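Local coordinates for protein phycoerythrin alpha-2 chain (Rhodomonas sp. CS24, PDB 1XG0) that harvests light for photosynthesis as a subunit of a cryptophyte phycobiliprotein complex, carrying a covalently bound 15,16-dihydrobiliverdin, at residues 5-10 / 41-47. Residues are numbered along the deposited sequence; the frame is centred on the assembly and turned at random.
Sequences SAKAPV and KAQSVKI. With PEB (phycoerythrobilin), chain O.
This is one end of the two-stranded antiparallel ribbon of the phycoerythrin alpha chain: strand 7-10 beside strand 41-46, segment axes 4.5 Å apart at 145°. K7 with K46 and P9 with S44 are non-hydrogen-bonded pairs; A8 with V45 and V10 with Q43 are hydrogen-bonded. A8 N reaches V45 O at 3.0 Å and V45 N returns to A8 O at 3.1 Å; V10 N to Q43 O (2.9 Å) and Q43 N to V10 O (3.0 Å) repeat the exchange. P9, lacking an amide hydrogen, needs none in its non-hydrogen-bonded pair.

Before the strand, A6 turns through phi/psi 65/16, and A6 O accepts from I47 N at 2.9 Å. S5, chi1 p, makes an ST turn, OG to K7 N 3.1 Å; OG is also hydrogen-bonded to D3. A6 N donates to OD of phycoerythrobilin at 2.8 Å, so this turn contributes to a bilin pocket shared with the beta subunit.

On the face of A8, V10, Q43 and V45, the valines are both t, with V10 CG2 3.6 Å from V45 CB. I47 (m, m) brings CG1 to 3.9 Å from A8 CB and CD1 to 4.0 Å from V10 CG2. Q43 NE2 is hydrogen-bonded to backbone of the neighbouring beta subunit.

K41, pointing sideways, is t throughout; its NZ hydrogen-bonds dihydrobiliverdin. K41 and A42 pair with a strand of the beta subunit, continuing the sheet.

On the other face K7 (m, t, t, t) runs over S44 (t), whose OG also hydrogen-bonds a polar side chain of the beta subunit. K7 NZ donates to two waters, each at 3.0 Å; water 1 donates to S44 OG at 2.6 Å, water 2 at 3.1 Å.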
ATOM      1  N   SER B   5      18.858   2.625  16.128  1.00  8.86           N
ATOM      2  CA  SER B   5      17.723   3.361  16.695  1.00  8.83           C
ATOM      3  C   SER B   5      16.422   3.136  15.958  1.00  7.09           C
ATOM      4  O   SER B   5      15.389   3.567  16.428  1.00  8.21           O
ATOM      5  CB  SER B   5      18.049   4.871  16.636  1.00 10.08           C
ATOM      6  OG  SER B   5      18.116   5.345  15.311  1.00 10.22           O
ATOM      7  N   ALA B   6      16.490   2.585  14.729  1.00  6.75           N
ATOM      8  CA  ALA B   6      15.340   2.469  13.844  1.00  7.03           C
ATOM      9  C   ALA B   6      14.793   3.837  13.395  1.00  6.64           C
ATOM     10  O   ALA B   6      13.703   3.890  12.821  1.00  8.37           O
ATOM     11  CB  ALA B   6      14.239   1.578  14.381  1.00  7.98           C
ATOM     12  N   LYS B   7      15.596   4.895  13.574  1.00  6.89           N
ATOM     13  CA  LYS B   7      15.203   6.208  13.068  1.00  7.23           C
ATOM     14  C   LYS B   7      15.652   6.368  11.614  1.00  7.62           C
ATOM     15  O   LYS B   7      16.666   5.807  11.201  1.00  8.65           O
ATOM     16  CB  LYS B   7      15.802   7.327  13.943  1.00  8.23           C
ATOM     17  CG  LYS B   7      15.221   7.315  15.334  1.00  9.26           C
ATOM     18  CD  LYS B   7      15.943   8.347  16.160  1.00 13.63           C
ATOM     19  CE  LYS B   7      15.364   8.440  17.511  1.00 16.92           C
ATOM     20  NZ  LYS B   7      15.944   9.595  18.259  1.00 20.21           N
ATOM     21  N   ALA B   8      14.919   7.186  10.882  1.00  6.45           N
ATOM     22  CA  ALA B   8      15.302   7.518   9.511  1.00  6.06           C
ATOM     23  C   ALA B   8      14.735   8.913   9.227  1.00  6.16           C
ATOM     24  O   ALA B   8      13.777   9.379   9.861  1.00  6.72           O
ATOM     25  CB  ALA B   8      14.765   6.506   8.529  1.00  6.77           C
ATOM     26  N   PRO B   9      15.285   9.560   8.178  1.00  6.12           N
ATOM     27  CA  PRO B   9      14.757  10.883   7.760  1.00  7.04           C
ATOM     28  C   PRO B   9      13.447  10.695   6.972  1.00  6.09           C
ATOM     29  O   PRO B   9      13.451  10.120   5.870  1.00  6.68           O
ATOM     30  CB  PRO B   9      15.867  11.442   6.872  1.00  7.90           C
ATOM     31  CG  PRO B   9      16.619  10.235   6.395  1.00  8.77           C
ATOM     32  CD  PRO B   9      16.542   9.237   7.496  1.00  6.91           C
ATOM     33  N   VAL B  10      12.354  11.181   7.535  1.00  6.03           N
ATOM     34  CA  VAL B  10      11.074  11.223   6.858  1.00  5.12           C
ATOM     35  C   VAL B  10      10.990  12.579   6.150  1.00  5.42           C
ATOM     36  O   VAL B  10      11.008  13.646   6.803  1.00  5.72           O
ATOM     37  CB  VAL B  10       9.893  11.025   7.799  1.00  5.93           C
ATOM     38  CG1 VAL B  10       8.560  11.222   7.098  1.00  6.80           C
ATOM     39  CG2 VAL B  10       9.953   9.620   8.445  1.00  7.11           C
ATOM     40  N   LYS B  41      10.002  19.432   3.947  1.00  5.36           N
ATOM     41  CA  LYS B  41      10.077  19.136   5.381  1.00  5.05           C
ATOM     42  C   LYS B  41      10.928  17.870   5.557  1.00  5.31           C
ATOM     43  O   LYS B  41      10.777  16.909   4.791  1.00  5.29           O
ATOM     44  CB  LYS B  41       8.688  18.859   5.928  1.00  5.89           C
ATOM     45  CG  LYS B  41       8.602  18.489   7.372  1.00  6.74           C
ATOM     46  CD  LYS B  41       7.174  18.115   7.772  1.00  6.73           C
ATOM     47  CE  LYS B  41       7.086  17.680   9.194  1.00  8.18           C
ATOM     48  NZ  LYS B  41       5.754  17.058   9.468  1.00  8.81           N
ATOM     49  N   ALA B  42      11.765  17.859   6.583  1.00  5.26           N
ATOM     50  CA  ALA B  42      12.439  16.622   6.968  1.00  5.82           C
ATOM     51  C   ALA B  42      12.406  16.519   8.483  1.00  6.05           C
ATOM     52  O   ALA B  42      12.462  17.520   9.194  1.00  6.86           O
ATOM     53  CB  ALA B  42      13.850  16.544   6.440  1.00  8.00           C
ATOM     54  N   GLN B  43      12.364  15.271   8.980  1.00  5.92           N
ATOM     55  CA  GLN B  43      12.284  15.035  10.416  1.00  6.05           C
ATOM     56  C   GLN B  43      12.848  13.651  10.705  1.00  6.49           C
ATOM     57  O   GLN B  43      12.576  12.706   9.955  1.00  6.46           O
ATOM     58  CB  GLN B  43      10.814  15.100  10.839  1.00  6.88           C
ATOM     59  CG  GLN B  43      10.568  15.039  12.352  1.00  7.86           C
ATOM     60  CD  GLN B  43       9.141  15.195  12.742  1.00  9.25           C
ATOM     61  OE1 GLN B  43       8.207  14.955  11.940  1.00 11.81           O
ATOM     62  NE2 GLN B  43       8.935  15.640  13.968  1.00 13.16           N
ATOM     63  N   SER B  44      13.598  13.543  11.787  1.00  6.54           N
ATOM     64  CA  SER B  44      14.071  12.252  12.261  1.00  7.13           C
ATOM     65  C   SER B  44      12.909  11.568  13.005  1.00  7.40           C
ATOM     66  O   SER B  44      12.424  12.125  13.984  1.00  9.57           O
ATOM     67  CB  SER B  44      15.251  12.459  13.206  1.00  8.64           C
ATOM     68  OG  SER B  44      15.548  11.224  13.876  1.00 11.56           O
ATOM     69  N   VAL B  45      12.514  10.383  12.518  1.00  6.90           N
ATOM     70  CA  VAL B  45      11.347   9.680  13.042  1.00  6.68           C
ATOM     71  C   VAL B  45      11.733   8.238  13.294  1.00  6.23           C
ATOM     72  O   VAL B  45      12.344   7.610  12.432  1.00  6.75           O
ATOM     73  CB  VAL B  45      10.150   9.749  12.053  1.00  7.54           C
ATOM     74  CG1 VAL B  45       8.977   8.993  12.537  1.00  9.76           C
ATOM     75  CG2 VAL B  45       9.794  11.220  11.751  1.00  8.70           C
ATOM     76  N   LYS B  46      11.329   7.680  14.445  1.00  7.08           N
ATOM     77  CA  LYS B  46      11.430   6.241  14.641  1.00  7.76           C
ATOM     78  C   LYS B  46      10.428   5.539  13.723  1.00  6.55           C
ATOM     79  O   LYS B  46       9.193   5.770  13.766  1.00  8.40           O
ATOM     80  CB  LYS B  46      11.135   5.907  16.108  1.00  9.39           C
ATOM     81  CG  LYS B  46      11.390   4.438  16.394  1.00 11.86           C
ATOM     82  CD  LYS B  46      11.063   4.080  17.829  1.00 15.12           C
ATOM     83  CE  LYS B  46      11.420   2.689  18.177  1.00 19.02           C
ATOM     84  NZ  LYS B  46      11.032   2.390  19.618  1.00 21.78           N
ATOM     85  N   ILE B  47      10.958   4.660  12.883  1.00  6.07           N
ATOM     86  CA  ILE B  47      10.122   3.965  11.907  1.00  5.53           C
ATOM     87  C   ILE B  47       9.479   2.760  12.607  1.00  6.03           C
ATOM     88  O   ILE B  47      10.185   1.913  13.177  1.00  6.96           O
ATOM     89  CB  ILE B  47      10.963   3.517  10.712  1.00  5.39           C
ATOM     90  CG1 ILE B  47      11.693   4.719  10.073  1.00  5.91           C
ATOM     91  CG2 ILE B  47      10.091   2.798   9.696  1.00  5.96           C
ATOM     92  CD1 ILE B  47      10.810   5.915   9.728  1.00  5.90           C
TER
HETATM   93  CHC PEB O 282      18.643  -2.641  11.076  1.00  7.21           C
HETATM   94  NC  PEB O 282      17.376  -4.713  11.635  1.00  6.38           N
HETATM   95  C1C PEB O 282      17.146  -5.566  12.705  1.00  6.96           C
HETATM   96  C2C PEB O 282      17.892  -5.051  13.803  1.00  8.05           C
HETATM   97  C3C PEB O 282      18.544  -3.918  13.388  1.00  7.60           C
HETATM   98  C4C PEB O 282      18.221  -3.720  12.016  1.00  7.30           C
HETATM   99  CMC PEB O 282      19.491  -3.057  14.159  1.00  8.59           C
HETATM  100  CAC PEB O 282      17.951  -5.626  15.193  1.00  8.98           C
HETATM  101  CBC PEB O 282      17.243  -4.764  16.235  1.00 10.50           C
HETATM  102  CGC PEB O 282      15.806  -4.523  15.910  1.00 11.04           C
HETATM  103  O1C PEB O 282      15.104  -5.356  15.265  1.00 11.34           O
HETATM  104  O2C PEB O 282      15.326  -3.410  16.293  1.00 14.27           O
HETATM  105  ND  PEB O 282      17.792  -0.676  12.360  1.00  6.68           N
HETATM  106  C1D PEB O 282      17.715  -1.381  11.092  1.00  6.40           C
HETATM  107  C2D PEB O 282      18.244  -0.349  10.115  1.00  6.79           C
HETATM  108  C3D PEB O 282      18.629   0.752  10.771  1.00  6.30           C
HETATM  109  C4D PEB O 282      18.329   0.552  12.224  1.00  6.75           C
HETATM  110  CMD PEB O 282      18.245  -0.633   8.651  1.00  7.11           C
HETATM  111  CAD PEB O 282      19.252   1.948  10.203  1.00  7.31           C
HETATM  112  CBD PEB O 282      19.518   3.108  10.826  1.00  8.40           C
HETATM  113  OD  PEB O 282      18.519   1.371  13.147  1.00  7.74           O
HETATM  114  NA  PEB O 282      14.240 -10.213   7.418  1.00  5.21           N
HETATM  115  C1A PEB O 282      14.097 -10.880   6.211  1.00  5.64           C
HETATM  116  C2A PEB O 282      14.268  -9.916   5.081  1.00  5.39           C
HETATM  117  C3A PEB O 282      14.431  -8.535   5.789  1.00  4.92           C
HETATM  118  C4A PEB O 282      14.451  -8.882   7.261  1.00  5.48           C
HETATM  119  CMA PEB O 282      15.434 -10.322   4.182  1.00  5.57           C
HETATM  120  CBA PEB O 282      13.590  -7.116   3.869  1.00  5.30           C
HETATM  121  OA  PEB O 282      13.883 -12.073   6.097  1.00  6.04           O
HETATM  122  CHA PEB O 282      14.750  -7.933   8.218  1.00  5.27           C
HETATM  123  CAA PEB O 282      13.402  -7.477   5.349  1.00  4.75           C
HETATM  124  NB  PEB O 282      15.625  -7.121  10.322  1.00  5.26           N
HETATM  125  C1B PEB O 282      14.878  -8.043   9.666  1.00  5.29           C
HETATM  126  C2B PEB O 282      14.374  -8.976  10.627  1.00  5.48           C
HETATM  127  C3B PEB O 282      14.914  -8.595  11.854  1.00  6.08           C
HETATM  128  C4B PEB O 282      15.656  -7.405  11.674  1.00  5.85           C
HETATM  129  CHB PEB O 282      16.364  -6.736  12.678  1.00  6.50           C
HETATM  130  CMB PEB O 282      13.401 -10.081  10.434  1.00  5.87           C
HETATM  131  CAB PEB O 282      14.667  -9.307  13.167  1.00  7.23           C
HETATM  132  CBB PEB O 282      13.620  -8.764  14.091  1.00  9.19           C
HETATM  133  CGB PEB O 282      13.238  -9.506  15.334  1.00 10.09           C
HETATM  134  O1B PEB O 282      13.474 -10.750  15.427  1.00 12.49           O
HETATM  135  O2B PEB O 282      12.721  -8.798  16.279  1.00 10.25           O
HETATM  136  O   HOH W   1      16.348  11.820  16.311  0.50 16.22           O
HETATM  137  O   HOH W   2      14.076  11.188  16.564  1.00 25.95           O